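Local structure of RNA methyltransferase, TrmH family (2I6D) at residues A[77-81]-A[82-86]. The protein probably acts as an RNA methyltransferase of the knotted TrmH (SpoU) family, binding RNA and transferring a methyl group to it. Sequence-based numbering, arbitrary orientation.
Sequences RISTQ and TTPQP
S79 and the carbonyl oxygen of Q81 approach the P84 pyrrolidine ring from the same side, the serine's CB well beyond the ring's edge, its OG and the Q81 oxygen closer in but still just outside the rim. The serine comes in at the CB-CG edge: its CB is 3.6 Å from CB of P84, and its hydroxyl OG is equally close to that same P84 atom, with CG of P84 only slightly farther from both. Further round the ring, the carbonyl O of Q81 sits 3.6 Å from CG of P84 and about as far from its CD. These are van der Waals contacts; no hydrogen bond links 77-81 to 82-86, and the chain doubles back through T82 and T83 to bring the ring into place.

An ST turn helps hold the serine. With OG anti to the backbone N (chi1 171°), the hydroxyl swings forward along the chain and accepts the amide hydrogen of Q81, 2.8 Å from OG of S79 to N of Q81 and fairly straight at 159°. The other grip on the same OG is a hydrogen bond with the carboxylate of E31, whose second oxygen takes the amide of T80, so one acidic side chain from strand 27-31 holds two successive residues.

All this happens in the loop between strands 65-69 and 87-92, within the MRM3-like substrate-binding region. Across from it is helix 144-148, in the SpoU methylase region: T80 touches P144 there, and Q81, its side chain bent at chi2 (-58°), meets Q148, placing the bend at the junction of the two parts of the protein. P84, meanwhile, also packs against F75 and K76 earlier in the loop.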
loop_
_atom_site.group_PDB
_atom_site.type_symbol
_atom_site.label_atom_id
_atom_site.label_comp_id
_atom_site.label_asym_id
_atom_site.label_seq_id
_atom_site.Cartn_x
_atom_site.Cartn_y
_atom_site.Cartn_z
ATOM N N ARG A 77 -6.946 -9.186 -23.500
ATOM C CA ARG A 77 -6.366 -10.531 -23.509
ATOM C C ARG A 77 -5.467 -10.756 -22.299
ATOM O O ARG A 77 -5.318 -11.894 -21.835
ATOM C CB ARG A 77 -5.604 -10.799 -24.803
ATOM C CG ARG A 77 -6.523 -10.922 -25.994
ATOM C CD ARG A 77 -5.754 -10.835 -27.311
ATOM N NE ARG A 77 -4.978 -12.040 -27.527
ATOM C CZ ARG A 77 -4.085 -12.195 -28.497
ATOM N NH1 ARG A 77 -3.817 -11.195 -29.339
ATOM N NH2 ARG A 77 -3.469 -13.359 -28.622
ATOM N N ILE A 78 -4.917 -9.661 -21.765
ATOM C CA ILE A 78 -3.940 -9.735 -20.667
ATOM C C ILE A 78 -4.279 -8.873 -19.430
ATOM O O ILE A 78 -3.785 -9.141 -18.324
ATOM C CB ILE A 78 -2.514 -9.439 -21.184
ATOM C CG1 ILE A 78 -2.444 -8.050 -21.824
ATOM C CG2 ILE A 78 -2.034 -10.575 -22.126
ATOM C CD1 ILE A 78 -1.026 -7.563 -22.128
ATOM N N SER A 79 -5.122 -7.860 -19.608
ATOM C CA SER A 79 -5.431 -6.928 -18.518
ATOM C C SER A 79 -6.481 -7.410 -17.521
ATOM O O SER A 79 -7.311 -8.267 -17.816
ATOM C CB SER A 79 -5.826 -5.550 -19.083
ATOM O OG SER A 79 -6.325 -4.684 -18.068
ATOM N N THR A 80 -6.444 -6.810 -16.331
ATOM C CA THR A 80 -7.411 -7.078 -15.294
ATOM C C THR A 80 -8.449 -5.971 -15.263
ATOM O O THR A 80 -9.361 -6.016 -14.442
ATOM C CB THR A 80 -6.740 -7.150 -13.899
ATOM O OG1 THR A 80 -6.053 -5.914 -13.621
ATOM C CG2 THR A 80 -5.735 -8.322 -13.854
ATOM N N GLN A 81 -8.307 -4.984 -16.145
ATOM C CA GLN A 81 -9.079 -3.743 -16.040
ATOM C C GLN A 81 -10.248 -3.743 -16.998
ATOM O O GLN A 81 -10.155 -4.288 -18.089
ATOM C CB GLN A 81 -8.189 -2.528 -16.306
ATOM C CG GLN A 81 -7.058 -2.337 -15.283
ATOM C CD GLN A 81 -7.570 -2.202 -13.866
ATOM O OE1 GLN A 81 -7.457 -3.133 -13.065
ATOM N NE2 GLN A 81 -8.147 -1.049 -13.548
ATOM N N THR A 82 -11.360 -3.144 -16.594
ATOM C CA THR A 82 -12.546 -3.125 -17.463
ATOM C C THR A 82 -12.271 -2.378 -18.776
ATOM O O THR A 82 -12.705 -2.810 -19.840
ATOM C CB THR A 82 -13.780 -2.611 -16.730
ATOM O OG1 THR A 82 -13.363 -1.738 -15.690
ATOM C CG2 THR A 82 -14.526 -3.773 -16.086
ATOM N N THR A 83 -11.488 -1.302 -18.703
ATOM C CA THR A 83 -11.067 -0.560 -19.904
ATOM C C THR A 83 -9.545 -0.454 -19.972
ATOM O O THR A 83 -8.974 0.561 -19.549
ATOM C CB THR A 83 -11.698 0.866 -19.958
ATOM O OG1 THR A 83 -13.097 0.775 -19.675
ATOM C CG2 THR A 83 -11.498 1.482 -21.340
ATOM N N PRO A 84 -8.878 -1.497 -20.512
ATOM C CA PRO A 84 -7.421 -1.527 -20.409
ATOM C C PRO A 84 -6.732 -0.375 -21.131
ATOM O O PRO A 84 -7.224 0.121 -22.152
ATOM C CB PRO A 84 -7.040 -2.865 -21.077
ATOM C CG PRO A 84 -8.297 -3.675 -21.097
ATOM C CD PRO A 84 -9.401 -2.672 -21.236
ATOM N N GLN A 85 -5.612 0.051 -20.559
ATOM C CA GLN A 85 -4.676 0.990 -21.162
ATOM C C GLN A 85 -3.538 0.195 -21.804
ATOM O O GLN A 85 -3.124 -0.840 -21.264
ATOM C CB GLN A 85 -4.102 1.922 -20.090
ATOM C CG GLN A 85 -5.125 2.864 -19.490
ATOM C CD GLN A 85 -4.523 3.746 -18.418
ATOM O OE1 GLN A 85 -4.074 4.843 -18.706
ATOM N NE2 GLN A 85 -4.494 3.260 -17.183
ATOM N N PRO A 86 -3.003 0.677 -22.930
ATOM C CA PRO A 86 -2.062 -0.120 -23.729
ATOM C C PRO A 86 -0.604 -0.188 -23.252
ATOM O O PRO A 86 0.314 -0.024 -24.052
ATOM C CB PRO A 86 -2.156 0.523 -25.129
ATOM C CG PRO A 86 -2.657 1.879 -24.898
ATOM C CD PRO A 86 -3.292 1.987 -23.547
#